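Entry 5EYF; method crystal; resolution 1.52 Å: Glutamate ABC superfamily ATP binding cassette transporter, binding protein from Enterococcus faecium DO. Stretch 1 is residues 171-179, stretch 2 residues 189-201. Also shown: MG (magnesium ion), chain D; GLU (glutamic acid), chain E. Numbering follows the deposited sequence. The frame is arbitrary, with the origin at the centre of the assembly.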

# COMPACT_ATOMS: atom_id res chain seq x y z
N MSE B 171 12.45 -8.05 -16.32
CA MSE B 171 11.83 -9.02 -15.43
C MSE B 171 10.87 -8.27 -14.52
O MSE B 171 11.17 -7.17 -14.09
N THR B 172 9.73 -8.89 -14.21
CA THR B 172 8.76 -8.26 -13.32
C THR B 172 8.30 -9.20 -12.22
O THR B 172 8.12 -10.41 -12.43
N THR B 173 8.18 -8.62 -11.01
CA THR B 173 7.51 -9.22 -9.86
C THR B 173 7.54 -8.10 -8.82
O THR B 173 7.73 -6.93 -9.19
N ASP B 174 7.32 -8.41 -7.55
CA ASP B 174 7.19 -7.35 -6.57
C ASP B 174 8.53 -6.66 -6.37
O ASP B 174 9.58 -7.31 -6.38
N ASN B 175 8.49 -5.35 -6.14
CA ASN B 175 9.72 -4.59 -5.94
C ASN B 175 10.62 -5.19 -4.87
O ASN B 175 11.83 -5.33 -5.09
N ALA B 176 10.05 -5.60 -3.73
CA ALA B 176 10.86 -6.12 -2.63
C ALA B 176 11.55 -7.42 -3.00
O ALA B 176 12.63 -7.73 -2.49
N ILE B 177 10.91 -8.21 -3.87
CA ILE B 177 11.51 -9.44 -4.35
C ILE B 177 12.63 -9.14 -5.32
O ILE B 177 13.71 -9.74 -5.24
N LEU B 178 12.40 -8.19 -6.24
CA LEU B 178 13.43 -7.80 -7.20
C LEU B 178 14.64 -7.22 -6.49
O LEU B 178 15.77 -7.41 -6.95
N LEU B 179 14.42 -6.49 -5.40
CA LEU B 179 15.54 -6.03 -4.59
C LEU B 179 16.39 -7.20 -4.11
O LEU B 179 17.62 -7.11 -4.11
N GLU B 189 19.12 -3.22 -12.30
CA GLU B 189 18.52 -2.26 -11.39
C GLU B 189 17.01 -2.25 -11.58
O GLU B 189 16.49 -2.57 -12.66
N LEU B 190 16.31 -1.83 -10.52
CA LEU B 190 14.89 -1.52 -10.64
C LEU B 190 14.72 -0.18 -11.35
O LEU B 190 15.52 0.74 -11.16
N VAL B 191 13.71 -0.10 -12.22
CA VAL B 191 13.45 1.14 -12.95
C VAL B 191 11.95 1.40 -12.92
O VAL B 191 11.14 0.48 -13.04
N GLY B 192 11.61 2.68 -12.80
CA GLY B 192 10.24 3.13 -12.95
C GLY B 192 9.36 3.02 -11.72
O GLY B 192 8.14 3.13 -11.86
N GLY B 193 9.93 2.79 -10.54
CA GLY B 193 9.01 2.77 -9.39
C GLY B 193 8.10 1.55 -9.40
O GLY B 193 8.49 0.46 -9.86
N THR B 194 6.86 1.71 -8.90
CA THR B 194 5.91 0.61 -8.88
C THR B 194 4.67 0.98 -9.67
O THR B 194 4.30 2.15 -9.74
N PHE B 195 4.02 -0.01 -10.27
CA PHE B 195 2.81 0.27 -11.03
C PHE B 195 1.61 -0.52 -10.53
O PHE B 195 0.54 -0.47 -11.15
N THR B 196 1.76 -1.24 -9.41
CA THR B 196 0.62 -1.77 -8.68
C THR B 196 0.86 -1.56 -7.20
O THR B 196 1.97 -1.26 -6.76
N ASN B 197 -0.19 -1.78 -6.40
CA ASN B 197 -0.01 -1.99 -4.97
C ASN B 197 -0.15 -3.48 -4.68
O ASN B 197 -1.06 -4.12 -5.20
N GLU B 198 0.77 -4.02 -3.88
CA GLU B 198 0.76 -5.45 -3.54
C GLU B 198 0.83 -5.57 -2.03
O GLU B 198 1.90 -5.83 -1.47
N PRO B 199 -0.28 -5.36 -1.33
CA PRO B 199 -0.28 -5.53 0.13
C PRO B 199 -0.25 -7.01 0.50
O PRO B 199 -1.12 -7.78 0.08
N TYR B 200 0.74 -7.42 1.28
CA TYR B 200 0.82 -8.83 1.66
C TYR B 200 -0.04 -9.12 2.88
O TYR B 200 -0.04 -8.36 3.86
N GLY B 201 -0.73 -10.26 2.83
CA GLY B 201 -1.46 -10.77 3.98
C GLY B 201 -1.09 -12.21 4.25
O GLY B 201 -0.48 -12.89 3.42

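Three residues, Leu190, Asp174 and Tyr200, account for about half of the buried surface. Leu190 covers the most surface. It sits on the strand at the start of stretch 2, and its CA-to-CB bond points toward stretch 1. The helix that begins at Asn175 runs nearly antiparallel to this strand, at 156°, with a closest axis approach of 9.2 Å. Leu190 fills part of that gap. Its chi1 is m and its chi2 is p, so the two methyls spread along the helix. Leu190 CD1 lies 4.0 Å from Leu178 CB and 3.9 Å from Leu179 CD2. Leu190 CD2 lies 3.8 Å from the backbone atom Asn175 O. Leu178 and Leu179 are both m, t. Leu178 points toward stretch 2, while Leu179 starts sideways and its end comes nearer. This end of the contact is apolar.

Asn175 also points toward stretch 2, with chi1 p. Its ND2 packs 3.4 Å from Thr194 CG2. Its OD1 turns back to its own helix and accepts a weak bond from Ala176 N, 2.8 Å away. Thr194 is p as well. Its OG1 is 2.8 Å from the oxygen of water 1, which donates to Thr196 O at 2.8 Å. The same water is a magnesium ligand, 2.1 Å from MG. Asn197 OD1 binds the ion directly, also 2.1 Å from MG. Waters 2, 3 and 4 and one atom from elsewhere in the structure complete the coordination.

The other end is polar. Asp174 is buried at the N-cap position, but its side chain makes no capping bond. With chi1 m it points toward stretch 2. Tyr200, also m, points back. Tyr200 OH donates to Asp174 OD2 at 2.6 Å, the one direct hydrogen bond between the stretches. The carboxylate lies at the ring edge, near its plane. Asp174 OD2 also accepts from the amino group of the bound glutamic acid, with GLU N 2.6 Å away. One oxygen thus joins both stretches to the ligand. Ile177, m and t, adds a packing contact: Ile177 CD1 is 3.9 Å from Tyr200 OH, and 3.9 Å from GLU CG.

Glu198 points toward Asp174, and its CG is 3.4 Å from Asp174 OD1. The two acids are close: Asp174 OD1 and Glu198 OE1 are 4.1 Å apart. Glu198 OE2 accepts from Thr196 OG1 at 2.7 Å. Thr172 OG1 meets the edge of the Phe195 ring, 3.8 Å from Phe195 CZ.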

# COMPACT_ATOMS: atom_id res chain seq x y z
CB MSE B 171 12.88 -9.79 -14.63
CG MSE B 171 12.30 -10.64 -13.53
SE MSE B 171 13.74 -11.61 -12.67
CE MSE B 171 12.60 -12.50 -11.32
CB THR B 172 7.56 -7.73 -14.15
OG1 THR B 172 6.78 -6.88 -13.30
CG2 THR B 172 6.68 -8.84 -14.70
CB THR B 173 8.16 -10.54 -9.37
OG1 THR B 173 7.45 -11.04 -8.23
CG2 THR B 173 9.63 -10.37 -8.98
CB ASP B 174 6.71 -7.90 -5.23
CG ASP B 174 5.31 -8.51 -5.27
OD1 ASP B 174 4.57 -8.27 -6.26
OD2 ASP B 174 4.97 -9.27 -4.30
CB ASN B 175 9.39 -3.13 -5.61
CG ASN B 175 8.48 -2.94 -4.39
OD1 ASN B 175 7.85 -3.86 -3.83
ND2 ASN B 175 8.40 -1.70 -3.98
CB ALA B 176 10.02 -6.34 -1.37
CB ILE B 177 10.44 -10.34 -4.97
CG1 ILE B 177 9.39 -10.70 -3.90
CG2 ILE B 177 11.09 -11.59 -5.61
CD1 ILE B 177 8.17 -11.44 -4.43
CB LEU B 178 12.88 -6.78 -8.19
CG LEU B 178 11.88 -7.34 -9.18
CD1 LEU B 178 11.32 -6.21 -10.03
CD2 LEU B 178 12.52 -8.40 -10.04
CB LEU B 179 15.05 -5.21 -3.40
CG LEU B 179 14.75 -3.73 -3.65
CD1 LEU B 179 14.32 -3.08 -2.35
CD2 LEU B 179 15.94 -3.02 -4.25
CB GLU B 189 19.10 -0.84 -11.58
CG GLU B 189 18.81 -0.20 -12.93
CD GLU B 189 19.52 1.15 -13.11
OE1 GLU B 189 20.06 1.66 -12.11
OE2 GLU B 189 19.54 1.69 -14.24
CB LEU B 190 14.20 -1.46 -9.26
CG LEU B 190 13.82 -2.77 -8.54
CD1 LEU B 190 15.09 -3.49 -8.07
CD2 LEU B 190 12.91 -2.51 -7.36
CB VAL B 191 13.94 1.10 -14.42
CG1 VAL B 191 15.45 0.94 -14.49
CG2 VAL B 191 13.25 -0.01 -15.23
CB THR B 194 5.50 0.19 -7.43
OG1 THR B 194 4.92 1.29 -6.74
CG2 THR B 194 6.70 -0.37 -6.64
CB PHE B 195 3.03 0.06 -12.55
CG PHE B 195 3.57 -1.30 -12.94
CD1 PHE B 195 2.70 -2.35 -13.25
CD2 PHE B 195 4.94 -1.54 -12.99
CE1 PHE B 195 3.21 -3.62 -13.61
CE2 PHE B 195 5.45 -2.78 -13.35
CZ PHE B 195 4.59 -3.83 -13.65
CB THR B 196 0.41 -3.26 -8.90
OG1 THR B 196 1.46 -3.98 -8.24
CG2 THR B 196 0.38 -3.63 -10.39
CB ASN B 197 -1.05 -1.20 -4.18
CG ASN B 197 -0.86 0.28 -4.36
OD1 ASN B 197 0.28 0.75 -4.46
ND2 ASN B 197 -1.95 1.00 -4.43
CB GLU B 198 1.94 -6.19 -4.19
CG GLU B 198 2.02 -6.08 -5.72
CD GLU B 198 0.95 -6.83 -6.47
OE1 GLU B 198 0.48 -7.89 -6.02
OE2 GLU B 198 0.56 -6.39 -7.57
CB PRO B 199 -1.59 -4.87 0.58
CG PRO B 199 -2.47 -4.98 -0.65
CD PRO B 199 -1.58 -4.88 -1.85
CB TYR B 200 2.25 -9.22 2.01
CG TYR B 200 3.28 -9.13 0.92
CD1 TYR B 200 2.92 -8.95 -0.42
CD2 TYR B 200 4.63 -9.30 1.22
CE1 TYR B 200 3.89 -8.89 -1.40
CE2 TYR B 200 5.60 -9.26 0.26
CZ TYR B 200 5.23 -9.05 -1.06
OH TYR B 200 6.23 -9.02 -2.03
MG MG D . 1.94 1.33 -3.32
N GLU E . 2.84 -10.75 -4.29
CA GLU E . 2.49 -11.25 -5.63
C GLU E . 1.42 -12.33 -5.53
O GLU E . 0.97 -12.69 -4.43
CB GLU E . 3.73 -11.80 -6.37
CG GLU E . 4.63 -12.72 -5.54
CD GLU E . 4.05 -14.11 -5.29
OE1 GLU E . 4.40 -14.69 -4.26
OE2 GLU E . 3.32 -14.66 -6.14
OXT GLU E . 0.95 -12.85 -6.56
O HOH W 1 3.11 0.37 -4.76
O HOH W 2 1.84 -0.41 -2.25
O HOH W 3 2.29 3.16 -4.26
O HOH W 4 0.61 2.36 -2.05